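Local structure of aldehyde dehydrogenase (Staphylococcus aureus, 6K10) at residues Y47-I51 with V156-L160; D58-N62 with P287-V293; Y298-T302 with D319-I325. The protein catalyses the NAD+-dependent oxidation of 4,4'-diaponeurosporen-4-al to 4,4'-diaponeurosporenoic acid, a step in the biosynthesis of the protective carotenoid staphyloxanthin. The protein carries 1 engineered substitution. One frame throughout, in Å; residues are numbered along the deposited sequence.

Contact 1: Y47-I51 with V156-L160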
# COMPACT_ATOMS: atom_id res chain seq x y z
N TYR A 47 -12.42 -4.14 31.70
CA TYR A 47 -12.51 -5.55 31.37
C TYR A 47 -11.18 -6.28 31.53
O TYR A 47 -11.07 -7.43 31.11
CB TYR A 47 -13.01 -5.72 29.94
CG TYR A 47 -14.50 -5.65 29.79
CD1 TYR A 47 -15.17 -4.44 29.88
CD2 TYR A 47 -15.24 -6.79 29.49
CE1 TYR A 47 -16.54 -4.37 29.71
CE2 TYR A 47 -16.61 -6.72 29.33
CZ TYR A 47 -17.25 -5.51 29.44
OH TYR A 47 -18.61 -5.44 29.27
N GLU A 48 -10.18 -5.63 32.13
CA GLU A 48 -8.84 -6.20 32.18
C GLU A 48 -8.84 -7.60 32.79
O GLU A 48 -8.20 -8.52 32.26
CB GLU A 48 -7.90 -5.29 32.98
CG GLU A 48 -6.49 -5.82 33.09
CD GLU A 48 -5.63 -5.00 34.03
OE1 GLU A 48 -5.35 -3.83 33.70
OE2 GLU A 48 -5.23 -5.53 35.09
N SER A 49 -9.57 -7.79 33.89
CA SER A 49 -9.60 -9.09 34.54
C SER A 49 -10.24 -10.15 33.64
O SER A 49 -9.74 -11.27 33.54
CB SER A 49 -10.35 -9.00 35.87
OG SER A 49 -9.95 -10.05 36.74
N ASP A 50 -11.34 -9.80 32.96
CA ASP A 50 -12.00 -10.75 32.08
C ASP A 50 -11.14 -11.09 30.87
O ASP A 50 -11.17 -12.23 30.39
CB ASP A 50 -13.36 -10.20 31.63
CG ASP A 50 -14.09 -9.48 32.75
OD1 ASP A 50 -13.69 -8.35 33.10
OD2 ASP A 50 -15.08 -10.04 33.27
N ILE A 51 -10.38 -10.12 30.36
CA ILE A 51 -9.49 -10.40 29.23
C ILE A 51 -8.39 -11.36 29.65
O ILE A 51 -8.07 -12.32 28.95
CB ILE A 51 -8.92 -9.09 28.67
CG1 ILE A 51 -10.04 -8.18 28.18
CG2 ILE A 51 -7.95 -9.38 27.53
CD1 ILE A 51 -9.63 -6.73 28.05
N VAL A 156 -15.52 -11.89 25.10
CA VAL A 156 -15.11 -10.74 25.90
C VAL A 156 -14.91 -9.52 25.01
O VAL A 156 -15.29 -8.40 25.37
CB VAL A 156 -13.84 -11.07 26.70
CG1 VAL A 156 -13.24 -9.81 27.30
CG2 VAL A 156 -14.15 -12.08 27.79
N ILE A 157 -14.34 -9.73 23.83
CA ILE A 157 -14.16 -8.64 22.87
C ILE A 157 -15.52 -8.10 22.42
O ILE A 157 -15.73 -6.89 22.36
CB ILE A 157 -13.31 -9.12 21.68
CG1 ILE A 157 -11.86 -9.34 22.11
CG2 ILE A 157 -13.39 -8.12 20.53
CD1 ILE A 157 -10.95 -9.82 21.00
N LYS A 158 -16.45 -9.01 22.11
CA LYS A 158 -17.78 -8.58 21.67
C LYS A 158 -18.51 -7.83 22.78
O LYS A 158 -19.12 -6.78 22.52
CB LYS A 158 -18.59 -9.79 21.22
CG LYS A 158 -20.05 -9.48 20.96
CD LYS A 158 -20.52 -10.04 19.63
CE LYS A 158 -21.95 -9.63 19.34
NZ LYS A 158 -21.99 -8.39 18.51
N ARG A 159 -18.46 -8.35 24.01
CA ARG A 159 -19.08 -7.66 25.14
C ARG A 159 -18.51 -6.26 25.31
O ARG A 159 -19.24 -5.27 25.39
CB ARG A 159 -18.87 -8.47 26.42
CG ARG A 159 -19.77 -9.69 26.57
CD ARG A 159 -19.85 -10.11 28.03
NE ARG A 159 -18.87 -11.14 28.38
CZ ARG A 159 -17.94 -11.00 29.31
NH1 ARG A 159 -17.09 -11.99 29.56
NH2 ARG A 159 -17.84 -9.87 30.00
N LEU A 160 -17.18 -6.18 25.38
CA LEU A 160 -16.49 -4.90 25.54
C LEU A 160 -16.93 -3.89 24.49
O LEU A 160 -17.29 -2.75 24.81
CB LEU A 160 -14.98 -5.14 25.48
CG LEU A 160 -14.03 -3.99 25.80
CD1 LEU A 160 -13.76 -3.06 24.61
CD2 LEU A 160 -14.70 -3.25 26.91
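This is a helix-to-helix packing contact, with no hydrogen bond across it, in which the start of helix 48-59 meets helix 151-164 in the N-terminal half of the chain. It illustrates how one aromatic residue at a helix junction can supply most of one side of an interface. Y47 separates helix 30-46 from helix 48-59: it leaves helical geometry after the first and serves as N-cap residue of the second, whose opening turn is closed by I51 N bonding to Y47 O at 2.9 Å. From this joint the Y47 ring reaches across to helix 151-164. L160 CA lies 4.2 Å from the centroid of the Y47 ring, 16° off its normal, a CH-pi contact over the face, while L160 CD2 comes unusually close to Y47 CD1, 3.2 Å. At the ring edge, R159 NH2 approaches Y47 CE2 to 3.4 Å. The same R159 NH2 stands 4.3 Å from D50 OD2, opposite charges too distant for a salt bridge. One turn back, V156 CG1 packs against I51 CG1 at 3.7 Å. E48, on the same turn as Y47, pairs with K461 of the second subunit. Helix 151-164 is the connection of a beta-alpha-beta crossover between the parallel strands 141-145 and 170-172, and K158 bridges to E171 on the latter. I51 also touches I44 of helix 30-46 and I71 of helix 63-89.

Contact 2: D58-N62 with P287-V293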
# COMPACT_ATOMS: atom_id res chain seq x y z
N ASP A 58 -8.22 -19.93 27.20
CA ASP A 58 -8.16 -20.34 25.80
C ASP A 58 -6.75 -20.68 25.33
O ASP A 58 -6.60 -21.57 24.49
CB ASP A 58 -8.74 -19.25 24.90
CG ASP A 58 -10.23 -19.04 25.12
OD1 ASP A 58 -10.83 -19.83 25.88
OD2 ASP A 58 -10.80 -18.11 24.50
N LEU A 59 -5.72 -20.01 25.85
CA LEU A 59 -4.36 -20.17 25.36
C LEU A 59 -3.36 -20.52 26.46
O LEU A 59 -2.16 -20.61 26.19
CB LEU A 59 -3.90 -18.90 24.64
CG LEU A 59 -4.54 -18.60 23.29
CD1 LEU A 59 -4.19 -17.20 22.82
CD2 LEU A 59 -4.11 -19.63 22.26
N GLY A 60 -3.83 -20.73 27.69
CA GLY A 60 -2.91 -20.95 28.80
C GLY A 60 -1.96 -19.79 29.03
O GLY A 60 -0.86 -19.99 29.56
N LYS A 61 -2.36 -18.59 28.64
CA LYS A 61 -1.47 -17.44 28.65
C LYS A 61 -1.40 -16.83 30.05
O LYS A 61 -2.41 -16.36 30.58
CB LYS A 61 -1.92 -16.40 27.63
CG LYS A 61 -0.87 -15.36 27.30
CD LYS A 61 -1.29 -14.52 26.11
CE LYS A 61 -1.46 -15.38 24.86
NZ LYS A 61 -1.13 -14.64 23.61
N ASN A 62 -0.21 -16.85 30.64
CA ASN A 62 0.00 -16.26 31.95
C ASN A 62 -0.13 -14.74 31.89
O ASN A 62 0.04 -14.12 30.84
CB ASN A 62 1.37 -16.66 32.51
CG ASN A 62 2.52 -16.01 31.76
OD1 ASN A 62 2.86 -14.86 32.01
ND2 ASN A 62 3.13 -16.75 30.84
N PRO A 287 4.45 -21.84 35.52
CA PRO A 287 3.35 -20.90 35.28
C PRO A 287 3.65 -19.87 34.21
O PRO A 287 2.82 -18.99 33.97
CB PRO A 287 3.20 -20.23 36.65
CG PRO A 287 4.61 -20.15 37.15
CD PRO A 287 5.29 -21.42 36.66
N ASP A 288 4.81 -19.96 33.56
CA ASP A 288 5.25 -18.99 32.57
C ASP A 288 5.14 -19.53 31.15
O ASP A 288 5.61 -18.88 30.21
CB ASP A 288 6.70 -18.58 32.86
CG ASP A 288 6.86 -17.99 34.24
OD1 ASP A 288 5.92 -17.33 34.72
OD2 ASP A 288 7.92 -18.21 34.86
N TYR A 289 4.53 -20.70 30.97
CA TYR A 289 4.54 -21.39 29.69
C TYR A 289 3.11 -21.70 29.27
O TYR A 289 2.30 -22.16 30.08
CB TYR A 289 5.37 -22.67 29.78
CG TYR A 289 5.49 -23.39 28.47
CD1 TYR A 289 6.14 -22.81 27.39
CD2 TYR A 289 4.98 -24.67 28.31
CE1 TYR A 289 6.27 -23.47 26.19
CE2 TYR A 289 5.09 -25.34 27.11
CZ TYR A 289 5.74 -24.73 26.06
OH TYR A 289 5.85 -25.41 24.87
N GLY A 290 2.81 -21.44 27.99
CA GLY A 290 1.46 -21.50 27.48
C GLY A 290 1.07 -22.88 26.97
O GLY A 290 1.79 -23.86 27.12
N ARG A 291 -0.11 -22.92 26.35
CA ARG A 291 -0.70 -24.16 25.85
C ARG A 291 -1.20 -23.96 24.43
O ARG A 291 -1.37 -22.84 23.95
CB ARG A 291 -1.86 -24.62 26.75
CG ARG A 291 -1.46 -24.90 28.19
CD ARG A 291 -0.57 -26.12 28.28
NE ARG A 291 -0.26 -26.50 29.66
CZ ARG A 291 0.77 -26.04 30.35
NH1 ARG A 291 1.61 -25.18 29.79
NH2 ARG A 291 0.98 -26.45 31.59
N ILE A 292 -1.46 -25.08 23.75
CA ILE A 292 -1.92 -25.05 22.37
C ILE A 292 -3.40 -24.68 22.33
O ILE A 292 -4.18 -25.04 23.21
CB ILE A 292 -1.65 -26.41 21.69
CG1 ILE A 292 -0.19 -26.82 21.90
CG2 ILE A 292 -1.96 -26.35 20.20
CD1 ILE A 292 0.82 -25.77 21.43
N VAL A 293 -3.79 -23.95 21.28
CA VAL A 293 -5.10 -23.28 21.26
C VAL A 293 -6.24 -24.30 21.34
O VAL A 293 -7.20 -24.10 22.10
CB VAL A 293 -5.24 -22.38 20.02
CG1 VAL A 293 -5.03 -23.18 18.73
CG2 VAL A 293 -6.59 -21.68 20.02
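From P287 onward the loop runs roughly opposite to segment 58-62, 155° apart end to end, so the two segments meet backbone to backbone. The arrangement is a helix C terminus, ending in a positive-phi glycine, pinned by an extended loop through one backbone hydrogen bond. P287 O sits 3.1 Å from N62 CB. D288 O follows at 3.3 Å from N62 ND2, but the angle is poor for a hydrogen bond; N62 OD1 instead caps the next helix at E65 N. D288 OD2 accepts from Y453 N of the second subunit, where Y453 also packs on N62 and P452 on D288. Y289 points its CB away and bonds through OH to I325 O. At G290 the CA atoms come closest, 4.6 Å between G290 CA and G60 CA, and G290 CA makes a CA-H...O contact of 3.5 Å with G60 O. R291 N then donates to L59 O at 3.1 Å. At G60 phi is +60°, and a CB there would fall only 2.8 Å from R291 CG. R291 folds NH1 back onto G290 O at 3.0 Å while NH2 pairs with E322. I292 points its CB away, and its side chain meets Y298 and L301. Last, V293 CB packs on L59 CD2 at 3.7 Å. Around this junction lie helices 151-164 and 295-307 and strand 324-330.

Contact 3: Y298-T302 with D319-I325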
# COMPACT_ATOMS: atom_id res chain seq x y z
N TYR A 298 -3.22 -29.04 18.47
CA TYR A 298 -2.45 -29.93 19.34
C TYR A 298 -2.08 -31.22 18.60
O TYR A 298 -0.93 -31.66 18.65
CB TYR A 298 -3.23 -30.24 20.61
CG TYR A 298 -2.61 -31.32 21.46
CD1 TYR A 298 -1.62 -31.02 22.39
CD2 TYR A 298 -2.99 -32.65 21.32
CE1 TYR A 298 -1.05 -32.01 23.16
CE2 TYR A 298 -2.42 -33.65 22.08
CZ TYR A 298 -1.45 -33.32 23.00
OH TYR A 298 -0.88 -34.32 23.76
N HIS A 299 -3.05 -31.82 17.91
CA HIS A 299 -2.77 -33.05 17.19
C HIS A 299 -1.91 -32.80 15.96
O HIS A 299 -1.11 -33.67 15.57
CB HIS A 299 -4.09 -33.73 16.79
CG HIS A 299 -4.81 -34.35 17.95
ND1 HIS A 299 -6.18 -34.30 18.09
CD2 HIS A 299 -4.34 -35.05 19.01
CE1 HIS A 299 -6.53 -34.93 19.19
NE2 HIS A 299 -5.44 -35.40 19.77
N ARG A 300 -2.06 -31.64 15.33
CA ARG A 300 -1.14 -31.26 14.25
C ARG A 300 0.30 -31.28 14.74
O ARG A 300 1.20 -31.75 14.04
CB ARG A 300 -1.51 -29.87 13.72
CG ARG A 300 -0.58 -29.35 12.64
CD ARG A 300 -0.98 -27.95 12.21
NE ARG A 300 -0.84 -26.97 13.29
CZ ARG A 300 0.31 -26.43 13.67
NH1 ARG A 300 0.34 -25.55 14.66
NH2 ARG A 300 1.44 -26.77 13.06
N LEU A 301 0.53 -30.79 15.96
CA LEU A 301 1.89 -30.68 16.47
C LEU A 301 2.40 -32.00 17.03
O LEU A 301 3.59 -32.31 16.90
CB LEU A 301 1.96 -29.58 17.53
CG LEU A 301 1.89 -28.14 17.02
CD1 LEU A 301 1.52 -27.19 18.15
CD2 LEU A 301 3.23 -27.74 16.41
N THR A 302 1.53 -32.80 17.67
CA THR A 302 1.98 -34.12 18.13
C THR A 302 2.22 -35.06 16.95
O THR A 302 3.05 -35.97 17.05
CB THR A 302 0.97 -34.73 19.10
OG1 THR A 302 -0.29 -34.94 18.45
CG2 THR A 302 0.78 -33.83 20.32
N ASP A 319 0.72 -33.60 26.76
CA ASP A 319 -0.42 -34.00 27.57
C ASP A 319 -1.67 -33.45 26.89
O ASP A 319 -1.89 -32.24 26.88
CB ASP A 319 -0.30 -33.50 29.00
CG ASP A 319 -1.38 -34.07 29.92
OD1 ASP A 319 -2.28 -34.77 29.42
OD2 ASP A 319 -1.31 -33.84 31.14
N GLU A 320 -2.48 -34.35 26.33
CA GLU A 320 -3.67 -33.95 25.59
C GLU A 320 -4.67 -33.24 26.50
O GLU A 320 -5.34 -32.30 26.07
CB GLU A 320 -4.30 -35.19 24.95
CG GLU A 320 -5.38 -34.91 23.93
CD GLU A 320 -5.81 -36.18 23.23
OE1 GLU A 320 -5.99 -36.16 21.99
OE2 GLU A 320 -5.96 -37.22 23.91
N ASP A 321 -4.78 -33.68 27.75
CA ASP A 321 -5.79 -33.13 28.66
C ASP A 321 -5.55 -31.66 28.98
O ASP A 321 -6.49 -30.96 29.37
CB ASP A 321 -5.83 -33.95 29.95
CG ASP A 321 -6.25 -35.38 29.71
OD1 ASP A 321 -6.93 -35.65 28.70
OD2 ASP A 321 -5.91 -36.25 30.54
N GLU A 322 -4.32 -31.18 28.85
CA GLU A 322 -4.00 -29.77 29.04
C GLU A 322 -3.70 -29.07 27.73
O GLU A 322 -3.38 -27.87 27.74
CB GLU A 322 -2.80 -29.62 29.98
CG GLU A 322 -3.16 -29.51 31.45
CD GLU A 322 -1.94 -29.31 32.33
OE1 GLU A 322 -1.13 -28.41 32.03
OE2 GLU A 322 -1.79 -30.06 33.32
N ARG A 323 -3.80 -29.77 26.60
CA ARG A 323 -3.30 -29.28 25.31
C ARG A 323 -1.86 -28.79 25.46
O ARG A 323 -1.48 -27.73 24.95
CB ARG A 323 -4.22 -28.20 24.73
CG ARG A 323 -5.66 -28.68 24.59
CD ARG A 323 -6.49 -27.77 23.70
NE ARG A 323 -6.39 -26.36 24.07
CZ ARG A 323 -7.27 -25.74 24.86
NH1 ARG A 323 -7.11 -24.46 25.14
NH2 ARG A 323 -8.30 -26.41 25.36
N TYR A 324 -1.06 -29.58 26.16
CA TYR A 324 0.30 -29.22 26.53
C TYR A 324 1.30 -29.89 25.60
O TYR A 324 1.17 -31.09 25.31
CB TYR A 324 0.59 -29.62 27.97
CG TYR A 324 2.06 -29.62 28.33
CD1 TYR A 324 2.75 -28.42 28.52
CD2 TYR A 324 2.76 -30.81 28.48
CE1 TYR A 324 4.09 -28.42 28.84
CE2 TYR A 324 4.11 -30.81 28.80
CZ TYR A 324 4.76 -29.61 28.98
OH TYR A 324 6.10 -29.60 29.31
N ILE A 325 2.28 -29.13 25.14
CA ILE A 325 3.41 -29.67 24.40
C ILE A 325 4.68 -29.04 24.95
O ILE A 325 4.81 -27.81 24.99
CB ILE A 325 3.29 -29.42 22.89
CG1 ILE A 325 2.07 -30.16 22.35
CG2 ILE A 325 4.55 -29.87 22.17
CD1 ILE A 325 1.93 -30.11 20.87
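One turn of helix 295-307 lies against the tip of a beta hairpin, formed by strands 318-319 and 324-330, whose turn carries a G1 beta bulge. D319 and Y324 bond to each other in both directions, D319 N to Y324 O and Y324 N to D319 O, each at 2.9 Å, and R323 joins Y324 opposite D319 to make the bulge. R323 adopts positive phi (50°), as this bulge position commonly requires. The turn also contains an Asx turn, D321 N to D319 OD1 at 3.2 Å, while D319 OD2 is held by Q284. The closest CA pair is Y298 and R323, 6.1 Å apart, and the space between is filled largely by the Y298 ring. Its edge meets the strand, with Y298 CE1 3.2 Å from Y324 O, and CE1 also touches I325 CG1 at 3.7 Å; Y298 CD1 lies 3.8 Å from R323 CA. Deeper in, I325 points toward the helix: its CD1 packs on L301 CB at 3.4 Å and on T302 CG2 at 3.9 Å. R323 NE bonds to I292 O, in the loop before the helix. At the exposed surface, polar groups replace this apolar packing: H299 NE2 donates to E320 OE1 in a very short hydrogen bond of 2.4 Å.

Overall arrangement
Read from the N terminus, helix 48-59 enters two contacts in succession. Its start is held in contact 1, which closes a loop of 104 residues at helix 151-164; its end is held in contact 2, which closes a loop of 224 residues at 287-293. The segments alternate along the chain, so these contacts cross, although their nearest atoms stay about 7 Å apart. Contact 3 follows in series, a local closure over 16 residues joining helix 295-307 to the hairpin. It adjoins contact 2 through R323, whose NH1 packs 3.0 Å from D58 O and 3.1 Å from V293 O, reaching both segments. Helix 48-59 thus ties a crossover of one sheet to elements flanking the other.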